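Local coordinates for protein alpha-L-rhamnosidase (PDB 6GSZ) that probably hydrolyses terminal non-reducing alpha-L-rhamnose residues in alpha-L-rhamnosides, at residues A[649-663]-A[680-694]. Sequence-based numbering, arbitrary orientation.
Sequences GTMANETQTGLALPL and RLVNIIKQNDYKVGT. With NAG (2-acetamido-2-deoxy-beta-D-glucopyranose), chain E; NAG (2-acetamido-2-deoxy-beta-D-glucopyranose), chain G.
Arg680 and Glu654 form a two-pronged, side-on salt bridge: Arg680 NE reaches Glu654 OE1 at 2.8 Å in a nearly straight bond (166°), and Arg680 NH2 reaches Glu654 OE2 at 2.9 Å. Both oxygens are met on their syn sides but from out of the carboxylate plane, the carboxylate and guanidinium planes being turned 39° apart. The bend of Glu654 at chi2 (-89°) also brings OE2 back to Met651 N, whose N-H meets the anti lone pair of that oxygen. Arg680 NH2 additionally donates to Gly649 O, and a water joins that carbonyl to NH1, tying the glycosylated loop to the helix.

A second polar cluster centres on Gln656. Its chain, extended beyond CG, crosses Ile685 and carries the amide to the loop after helix 680-687. Gln656 NE2 donates almost straight to Lys691 O (3.1 Å), in both the amide and carbonyl planes, while Gly693 N approaches Gln656 OE1 from above the carbonyl plane at 2.8 Å. Asn688 ND2 shares Lys691 O, spanning the type I' turn that overlaps the Schellman motif ending the helix.

Between these clusters, the near-antiparallel helices pack knob-into-hole, with Leu681 seated among Gln656, Leu659, Ala660 and Leu663. Leu659 CD1 presses tightly on Ile684 CD1 (3.4 Å).

Within the six-hairpin glycosidase domain, this helical hairpin thus combines an apolar middle with directional bonds at two places, consistent with setting helix spacing and the following loop's path.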
ATOM      1  N   GLY A 649     -13.957  12.460  36.791  1.00 16.19           N
ATOM      2  CA  GLY A 649     -13.760  12.501  35.348  1.00 16.24           C
ATOM      3  C   GLY A 649     -12.322  12.750  34.895  1.00 15.85           C
ATOM      4  O   GLY A 649     -12.136  13.116  33.732  1.00 18.46           O
ATOM      5  N   THR A 650     -11.345  12.647  35.815  1.00 16.53           N
ATOM      6  CA  THR A 650      -9.930  12.834  35.510  1.00 17.64           C
ATOM      7  C   THR A 650      -9.292  11.512  35.057  1.00 15.97           C
ATOM      8  O   THR A 650      -9.514  10.476  35.648  1.00 16.03           O
ATOM      9  CB  THR A 650      -9.189  13.369  36.747  1.00 17.99           C
ATOM     10  OG1 THR A 650      -9.872  14.540  37.201  1.00 19.24           O
ATOM     11  CG2 THR A 650      -7.744  13.695  36.451  1.00 19.75           C
ATOM     12  N   MET A 651      -8.497  11.573  33.983  1.00 15.76           N
ATOM     13  CA  MET A 651      -7.807  10.382  33.519  1.00 15.89           C
ATOM     14  C   MET A 651      -6.614  10.071  34.437  1.00 16.93           C
ATOM     15  O   MET A 651      -5.971  10.994  34.968  1.00 17.80           O
ATOM     16  CB  MET A 651      -7.287  10.593  32.102  1.00 17.35           C
ATOM     17  CG  MET A 651      -8.401  10.751  31.074  1.00 16.22           C
ATOM     18  SD  MET A 651      -9.663   9.455  31.082  1.00 16.87           S
ATOM     19  CE  MET A 651      -8.634   8.023  30.831  1.00 15.12           C
ATOM     20  N   ALA A 652      -6.280   8.775  34.555  1.00 17.62           N
ATOM     21  CA  ALA A 652      -5.115   8.352  35.331  1.00 17.96           C
ATOM     22  C   ALA A 652      -3.848   9.074  34.830  1.00 17.35           C
ATOM     23  O   ALA A 652      -2.997   9.478  35.633  1.00 19.62           O
ATOM     24  CB  ALA A 652      -4.962   6.850  35.263  1.00 18.96           C
ATOM     25  N   ASN A 653      -3.746   9.249  33.513  1.00 17.52           N
ATOM     26  CA  ASN A 653      -2.691  10.069  32.886  1.00 17.77           C
ATOM     27  C   ASN A 653      -3.343  11.163  32.037  1.00 18.71           C
ATOM     28  O   ASN A 653      -3.964  10.885  31.014  1.00 17.14           O
ATOM     29  CB  ASN A 653      -1.743   9.220  32.025  1.00 17.33           C
ATOM     30  CG  ASN A 653      -1.281   7.969  32.724  1.00 19.71           C
ATOM     31  OD1 ASN A 653      -1.454   6.895  32.189  1.00 19.72           O
ATOM     32  ND2 ASN A 653      -0.713   8.112  33.923  1.00 21.06           N
ATOM     33  N   GLU A 654      -3.171  12.417  32.462  1.00 18.89           N
ATOM     34  CA  GLU A 654      -3.708  13.571  31.744  1.00 18.42           C
ATOM     35  C   GLU A 654      -2.689  14.049  30.698  1.00 18.86           C
ATOM     36  O   GLU A 654      -1.998  15.034  30.854  1.00 20.84           O
ATOM     37  CB  GLU A 654      -4.073  14.672  32.740  1.00 19.35           C
ATOM     38  CG  GLU A 654      -5.318  14.383  33.567  1.00 18.94           C
ATOM     39  CD  GLU A 654      -6.629  14.859  32.940  1.00 19.87           C
ATOM     40  OE1 GLU A 654      -6.658  16.007  32.501  1.00 20.60           O
ATOM     41  OE2 GLU A 654      -7.599  14.024  32.847  1.00 18.48           O
ATOM     42  N   THR A 655      -2.614  13.264  29.627  1.00 16.24           N
ATOM     43  CA  THR A 655      -1.715  13.429  28.507  1.00 15.84           C
ATOM     44  C   THR A 655      -2.543  13.527  27.230  1.00 15.56           C
ATOM     45  O   THR A 655      -3.753  13.263  27.230  1.00 14.99           O
ATOM     46  CB  THR A 655      -0.779  12.228  28.395  1.00 14.74           C
ATOM     47  OG1 THR A 655      -1.567  11.041  28.188  1.00 15.69           O
ATOM     48  CG2 THR A 655       0.086  12.071  29.631  1.00 15.74           C
ATOM     49  N   GLN A 656      -1.912  13.960  26.147  1.00 15.15           N
ATOM     50  CA  GLN A 656      -2.618  14.072  24.897  1.00 14.98           C
ATOM     51  C   GLN A 656      -3.267  12.731  24.541  1.00 14.95           C
ATOM     52  O   GLN A 656      -4.439  12.699  24.169  1.00 14.93           O
ATOM     53  CB  GLN A 656      -1.718  14.620  23.803  1.00 16.06           C
ATOM     54  CG  GLN A 656      -1.355  16.077  24.018  1.00 16.97           C
ATOM     55  CD  GLN A 656      -0.566  16.658  22.873  1.00 16.62           C
ATOM     56  OE1 GLN A 656      -0.675  16.211  21.723  1.00 16.96           O
ATOM     57  NE2 GLN A 656       0.258  17.652  23.204  1.00 17.83           N
ATOM     58  N   THR A 657      -2.495  11.633  24.583  1.00 14.11           N
ATOM     59  CA  THR A 657      -3.081  10.327  24.247  1.00 12.95           C
ATOM     60  C   THR A 657      -4.087   9.856  25.314  1.00 14.01           C
ATOM     61  O   THR A 657      -5.143   9.285  24.975  1.00 14.24           O
ATOM     62  CB  THR A 657      -1.983   9.287  24.028  1.00 14.17           C
ATOM     63  OG1 THR A 657      -1.249   9.713  22.883  1.00 14.88           O
ATOM     64  CG2 THR A 657      -2.514   7.891  23.825  1.00 13.86           C
ATOM     65  N   GLY A 658      -3.750  10.054  26.587  1.00 13.84           N
ATOM     66  CA  GLY A 658      -4.599   9.602  27.674  1.00 14.15           C
ATOM     67  C   GLY A 658      -5.996  10.228  27.689  1.00 14.15           C
ATOM     68  O   GLY A 658      -6.957   9.544  28.089  1.00 14.98           O
ATOM     69  N   LEU A 659      -6.092  11.469  27.199  1.00 14.31           N
ATOM     70  CA  LEU A 659      -7.375  12.124  27.025  1.00 14.31           C
ATOM     71  C   LEU A 659      -7.976  11.800  25.651  1.00 14.12           C
ATOM     72  O   LEU A 659      -9.171  11.615  25.520  1.00 13.98           O
ATOM     73  CB  LEU A 659      -7.195  13.626  27.203  1.00 14.67           C
ATOM     74  CG  LEU A 659      -7.045  14.059  28.657  1.00 15.81           C
ATOM     75  CD1 LEU A 659      -6.293  15.362  28.727  1.00 17.62           C
ATOM     76  CD2 LEU A 659      -8.394  14.151  29.340  1.00 19.45           C
ATOM     77  N   ALA A 660      -7.173  11.832  24.583  1.00 13.80           N
ATOM     78  CA  ALA A 660      -7.743  11.717  23.228  1.00 12.97           C
ATOM     79  C   ALA A 660      -8.457  10.369  23.052  1.00 13.81           C
ATOM     80  O   ALA A 660      -9.524  10.276  22.436  1.00 13.59           O
ATOM     81  CB  ALA A 660      -6.688  11.902  22.176  1.00 14.87           C
ATOM     82  N   LEU A 661      -7.865   9.284  23.557  1.00 13.41           N
ATOM     83  CA  LEU A 661      -8.490   7.963  23.331  1.00 12.80           C
ATOM     84  C   LEU A 661      -9.882   7.840  23.945  1.00 11.93           C
ATOM     85  O   LEU A 661     -10.816   7.452  23.214  1.00 12.88           O
ATOM     86  CB  LEU A 661      -7.555   6.831  23.756  1.00 12.93           C
ATOM     87  CG  LEU A 661      -6.215   6.767  23.045  1.00 13.45           C
ATOM     88  CD1 LEU A 661      -5.403   5.585  23.538  1.00 14.57           C
ATOM     89  CD2 LEU A 661      -6.397   6.699  21.532  1.00 13.42           C
ATOM     90  N   PRO A 662     -10.083   8.097  25.261  1.00 12.78           N
ATOM     91  CA  PRO A 662     -11.445   8.002  25.773  1.00 12.71           C
ATOM     92  C   PRO A 662     -12.415   9.041  25.174  1.00 13.80           C
ATOM     93  O   PRO A 662     -13.586   8.760  25.096  1.00 14.21           O
ATOM     94  CB  PRO A 662     -11.250   8.151  27.286  1.00 12.95           C
ATOM     95  CG  PRO A 662      -9.985   8.969  27.401  1.00 13.60           C
ATOM     96  CD  PRO A 662      -9.096   8.419  26.314  1.00 12.95           C
ATOM     97  N   LEU A 663     -11.913  10.184  24.704  1.00 13.55           N
ATOM     98  CA  LEU A 663     -12.756  11.131  24.007  1.00 14.16           C
ATOM     99  C   LEU A 663     -13.210  10.566  22.661  1.00 14.50           C
ATOM    100  O   LEU A 663     -14.397  10.587  22.332  1.00 16.18           O
ATOM    101  CB  LEU A 663     -12.026  12.460  23.829  1.00 14.06           C
ATOM    102  CG  LEU A 663     -11.895  13.293  25.110  1.00 13.41           C
ATOM    103  CD1 LEU A 663     -10.937  14.459  24.887  1.00 15.65           C
ATOM    104  CD2 LEU A 663     -13.254  13.790  25.568  1.00 14.39           C
ATOM    105  N   ARG A 680      -9.836  20.195  28.916  1.00 15.86           N
ATOM    106  CA  ARG A 680      -8.539  19.939  29.537  1.00 17.09           C
ATOM    107  C   ARG A 680      -7.499  19.517  28.500  1.00 17.61           C
ATOM    108  O   ARG A 680      -6.337  19.923  28.619  1.00 18.50           O
ATOM    109  CB  ARG A 680      -8.624  18.859  30.618  1.00 17.39           C
ATOM    110  CG  ARG A 680      -9.452  19.283  31.812  1.00 18.79           C
ATOM    111  CD  ARG A 680      -9.169  18.464  33.052  1.00 19.27           C
ATOM    112  NE  ARG A 680      -9.281  17.036  32.855  1.00 18.33           N
ATOM    113  CZ  ARG A 680     -10.390  16.326  32.790  1.00 18.32           C
ATOM    114  NH1 ARG A 680     -11.567  16.919  32.992  1.00 19.92           N
ATOM    115  NH2 ARG A 680     -10.315  15.033  32.489  1.00 17.57           N
ATOM    116  N   LEU A 681      -7.926  18.758  27.481  1.00 16.79           N
ATOM    117  CA  LEU A 681      -7.015  18.372  26.391  1.00 14.87           C
ATOM    118  C   LEU A 681      -6.469  19.629  25.695  1.00 16.04           C
ATOM    119  O   LEU A 681      -5.244  19.784  25.450  1.00 17.56           O
ATOM    120  CB  LEU A 681      -7.721  17.415  25.415  1.00 15.35           C
ATOM    121  CG  LEU A 681      -6.895  17.049  24.177  1.00 15.89           C
ATOM    122  CD1 LEU A 681      -5.512  16.443  24.509  1.00 16.97           C
ATOM    123  CD2 LEU A 681      -7.693  16.063  23.295  1.00 17.50           C
ATOM    124  N   VAL A 682      -7.373  20.553  25.366  1.00 16.05           N
ATOM    125  CA  VAL A 682      -6.982  21.803  24.676  1.00 16.98           C
ATOM    126  C   VAL A 682      -6.008  22.593  25.567  1.00 19.23           C
ATOM    127  O   VAL A 682      -5.037  23.162  25.045  1.00 19.29           O
ATOM    128  CB  VAL A 682      -8.207  22.651  24.303  1.00 18.54           C
ATOM    129  CG1 VAL A 682      -7.805  24.052  23.848  1.00 21.23           C
ATOM    130  CG2 VAL A 682      -9.044  21.964  23.241  1.00 19.96           C
ATOM    131  N   ASN A 683      -6.263  22.624  26.880  1.00 18.30           N
ATOM    132  CA  ASN A 683      -5.409  23.344  27.816  1.00 21.08           C
ATOM    133  C   ASN A 683      -4.003  22.728  27.855  1.00 20.19           C
ATOM    134  O   ASN A 683      -3.027  23.500  27.825  1.00 21.45           O
ATOM    135  CB  ASN A 683      -6.025  23.392  29.215  1.00 27.65           C
ATOM    136  CG  ASN A 683      -5.217  24.248  30.165  1.00 30.78           C
ATOM    137  OD1 ASN A 683      -5.047  25.438  29.921  1.00 31.92           O
ATOM    138  ND2 ASN A 683      -4.691  23.650  31.217  1.00 31.71           N
ATOM    139  N   ILE A 684      -3.911  21.389  27.921  1.00 19.95           N
ATOM    140  CA  ILE A 684      -2.602  20.680  27.928  1.00 17.91           C
ATOM    141  C   ILE A 684      -1.833  20.997  26.636  1.00 19.31           C
ATOM    142  O   ILE A 684      -0.621  21.239  26.695  1.00 20.34           O
ATOM    143  CB  ILE A 684      -2.799  19.158  28.115  1.00 22.44           C
ATOM    144  CG1 ILE A 684      -3.125  18.828  29.574  1.00 26.37           C
ATOM    145  CG2 ILE A 684      -1.589  18.387  27.610  1.00 28.93           C
ATOM    146  CD1 ILE A 684      -3.999  17.596  29.745  1.00 36.90           C
ATOM    147  N   ILE A 685      -2.538  20.996  25.497  1.00 17.68           N
ATOM    148  CA  ILE A 685      -1.930  21.301  24.210  1.00 17.79           C
ATOM    149  C   ILE A 685      -1.394  22.741  24.203  1.00 19.79           C
ATOM    150  O   ILE A 685      -0.281  23.000  23.767  1.00 18.22           O
ATOM    151  CB  ILE A 685      -2.931  21.020  23.080  1.00 16.67           C
ATOM    152  CG1 ILE A 685      -3.180  19.513  22.952  1.00 16.18           C
ATOM    153  CG2 ILE A 685      -2.496  21.665  21.781  1.00 18.31           C
ATOM    154  CD1 ILE A 685      -4.415  19.149  22.120  1.00 18.01           C
ATOM    155  N   LYS A 686      -2.213  23.677  24.690  1.00 19.82           N
ATOM    156  CA  LYS A 686      -1.840  25.102  24.725  1.00 21.53           C
ATOM    157  C   LYS A 686      -0.612  25.319  25.625  1.00 20.63           C
ATOM    158  O   LYS A 686       0.309  26.082  25.255  1.00 23.47           O
ATOM    159  CB  LYS A 686      -3.052  25.963  25.109  1.00 22.74           C
ATOM    160  CG  LYS A 686      -2.774  27.446  25.260  1.00 31.03           C
ATOM    161  CD  LYS A 686      -3.998  28.251  25.687  1.00 39.80           C
ATOM    162  CE  LYS A 686      -3.647  29.719  25.900  1.00 50.46           C
ATOM    163  NZ  LYS A 686      -4.841  30.592  26.037  1.00 55.36           N
ATOM    164  N   GLN A 687      -0.575  24.643  26.776  1.00 20.55           N
ATOM    165  CA  GLN A 687       0.525  24.782  27.727  1.00 23.24           C
ATOM    166  C   GLN A 687       1.799  24.142  27.159  1.00 23.73           C
ATOM    167  O   GLN A 687       2.873  24.520  27.538  1.00 24.81           O
ATOM    168  CB  GLN A 687       0.130  24.226  29.094  1.00 28.22           C
ATOM    169  CG  GLN A 687      -0.983  25.022  29.770  1.00 33.94           C
ATOM    170  CD  GLN A 687      -0.782  26.524  29.801  1.00 46.90           C
ATOM    171  OE1 GLN A 687      -1.629  27.309  29.348  1.00 57.22           O
ATOM    172  NE2 GLN A 687       0.351  26.944  30.349  1.00 50.14           N
ATOM    173  N   ASN A 688       1.645  23.239  26.187  1.00 21.83           N
ATOM    174  CA  ASN A 688       2.777  22.642  25.482  1.00 19.67           C
ATOM    175  C   ASN A 688       3.157  23.426  24.226  1.00 18.35           C
ATOM    176  O   ASN A 688       3.864  22.899  23.371  1.00 19.04           O
ATOM    177  CB  ASN A 688       2.422  21.202  25.090  1.00 19.72           C
ATOM    178  CG  ASN A 688       3.636  20.323  24.871  1.00 19.98           C
ATOM    179  OD1 ASN A 688       4.562  20.379  25.676  1.00 23.92           O
ATOM    180  ND2 ASN A 688       3.621  19.491  23.829  1.00 19.01           N
ATOM    181  N   ASP A 689       2.715  24.676  24.084  1.00 19.78           N
ATOM    182  CA  ASP A 689       2.986  25.526  22.913  1.00 19.59           C
ATOM    183  C   ASP A 689       2.548  24.827  21.620  1.00 19.91           C
ATOM    184  O   ASP A 689       3.159  24.994  20.565  1.00 20.35           O
ATOM    185  CB  ASP A 689       4.454  25.956  22.878  1.00 24.50           C
ATOM    186  CG  ASP A 689       4.854  26.944  23.956  1.00 36.97           C
ATOM    187  OD1 ASP A 689       4.002  27.772  24.349  1.00 41.17           O
ATOM    188  OD2 ASP A 689       6.009  26.864  24.389  1.00 47.82           O
ATOM    189  N   TYR A 690       1.448  24.067  21.714  1.00 17.63           N
ATOM    190  CA  TYR A 690       0.791  23.400  20.581  1.00 17.87           C
ATOM    191  C   TYR A 690       1.676  22.331  19.918  1.00 17.13           C
ATOM    192  O   TYR A 690       1.354  21.868  18.825  1.00 18.79           O
ATOM    193  CB  TYR A 690       0.287  24.398  19.533  1.00 18.10           C
ATOM    194  CG  TYR A 690      -0.806  25.292  20.080  1.00 20.26           C
ATOM    195  CD1 TYR A 690      -2.131  24.880  20.107  1.00 21.33           C
ATOM    196  CD2 TYR A 690      -0.513  26.543  20.618  1.00 22.81           C
ATOM    197  CE1 TYR A 690      -3.142  25.686  20.610  1.00 21.00           C
ATOM    198  CE2 TYR A 690      -1.519  27.357  21.130  1.00 22.78           C
ATOM    199  CZ  TYR A 690      -2.837  26.931  21.111  1.00 23.25           C
ATOM    200  OH  TYR A 690      -3.867  27.715  21.572  1.00 25.44           O
ATOM    201  N   LYS A 691       2.727  21.903  20.596  1.00 17.23           N
ATOM    202  CA  LYS A 691       3.576  20.819  20.099  1.00 17.05           C
ATOM    203  C   LYS A 691       2.863  19.489  20.326  1.00 16.87           C
ATOM    204  O   LYS A 691       2.158  19.266  21.323  1.00 16.27           O
ATOM    205  CB  LYS A 691       4.924  20.819  20.810  1.00 18.43           C
ATOM    206  CG  LYS A 691       5.747  22.061  20.531  0.50 21.35           C
ATOM    207  CD  LYS A 691       6.980  22.200  21.385  0.50 22.88           C
ATOM    208  CE  LYS A 691       7.831  23.366  20.932  0.50 30.08           C
ATOM    209  NZ  LYS A 691       7.878  24.436  21.952  0.50 34.29           N
ATOM    210  N   VAL A 692       3.034  18.590  19.365  1.00 16.07           N
ATOM    211  CA  VAL A 692       2.383  17.274  19.403  0.50 16.55           C
ATOM    212  C   VAL A 692       2.948  16.486  20.574  1.00 15.82           C
ATOM    213  O   VAL A 692       4.166  16.525  20.839  1.00 16.16           O
ATOM    214  CB  VAL A 692       2.589  16.480  18.103  0.50 19.85           C
ATOM    215  CG1 VAL A 692       2.219  17.278  16.881  0.50 23.27           C
ATOM    216  CG2 VAL A 692       4.005  15.950  17.984  0.50 20.41           C
ATOM    217  N   GLY A 693       2.084  15.732  21.245  1.00 15.50           N
ATOM    218  CA  GLY A 693       2.439  14.981  22.412  1.00 14.14           C
ATOM    219  C   GLY A 693       2.071  13.505  22.347  1.00 14.89           C
ATOM    220  O   GLY A 693       2.239  12.802  23.312  1.00 15.38           O
ATOM    221  N   THR A 694       1.631  13.066  21.168  1.00 14.76           N
ATOM    222  CA  THR A 694       1.143  11.697  20.927  1.00 14.65           C
ATOM    223  C   THR A 694       2.207  10.840  20.226  1.00 14.55           C
ATOM    224  O   THR A 694       2.915  11.332  19.380  1.00 15.26           O
ATOM    225  CB  THR A 694      -0.141  11.778  20.098  1.00 13.86           C
ATOM    226  OG1 THR A 694       0.104  12.571  18.927  1.00 14.52           O
ATOM    227  CG2 THR A 694      -1.322  12.351  20.856  1.00 15.45           C
TER
HETATM  228  C1  NAG E   1      -0.274   6.964  34.689  1.00 24.58           C
HETATM  229  C2  NAG E   1       1.014   7.215  35.421  1.00 31.16           C
HETATM  230  C3  NAG E   1       1.379   6.028  36.320  1.00 32.21           C
HETATM  231  C4  NAG E   1       0.228   5.537  37.194  1.00 29.60           C
HETATM  232  C5  NAG E   1      -0.995   5.281  36.289  1.00 28.39           C
HETATM  233  C6  NAG E   1      -2.231   4.745  37.017  1.00 30.83           C
HETATM  234  C7  NAG E   1       2.422   6.500  33.480  1.00 35.22           C
HETATM  235  C8  NAG E   1       3.527   6.897  32.577  1.00 39.92           C
HETATM  236  N2  NAG E   1       2.044   7.438  34.412  1.00 32.32           N
HETATM  237  O3  NAG E   1       2.481   6.423  37.086  1.00 38.12           O
HETATM  238  O4  NAG E   1       0.577   4.235  37.662  1.00 34.20           O
HETATM  239  O5  NAG E   1      -1.290   6.483  35.587  1.00 25.37           O
HETATM  240  O6  NAG E   1      -2.601   5.672  38.040  1.00 37.70           O
HETATM  241  O7  NAG E   1       1.947   5.360  33.313  1.00 33.29           O
HETATM  242  C1  NAG G 917     -10.678  15.383  40.937  0.50 21.51           C
HETATM  243  C2  NAG G 917      -9.999  13.985  41.186  0.50 23.66           C
HETATM  244  C3  NAG G 917      -8.441  14.127  41.247  0.50 28.56           C
HETATM  245  C4  NAG G 917      -7.865  15.113  40.238  0.50 33.32           C
HETATM  246  C5  NAG G 917      -8.635  16.429  40.296  0.50 33.53           C
HETATM  247  C6  NAG G 917      -8.214  17.405  39.212  0.50 36.69           C
HETATM  248  C7  NAG G 917     -11.590  12.373  42.281  0.50 21.41           C
HETATM  249  C8  NAG G 917     -11.977  11.579  43.506  0.50 21.90           C
HETATM  250  N2  NAG G 917     -10.544  13.260  42.371  0.50 22.91           N
HETATM  251  O3  NAG G 917      -7.717  12.945  40.914  0.50 28.92           O
HETATM  252  O4  NAG G 917      -6.439  15.276  40.432  0.50 44.29           O
HETATM  253  O5  NAG G 917      -9.996  16.161  40.003  0.50 25.51           O
HETATM  254  O6  NAG G 917      -8.913  18.640  39.423  0.50 45.31           O
HETATM  255  O7  NAG G 917     -12.207  12.172  41.271  0.50 15.31           O
HETATM  256  O   HOH W   1     -13.803  15.058  32.750  1.00 18.52           O
HETATM  257  O   HOH W   2       0.368  11.637  25.156  1.00 16.23           O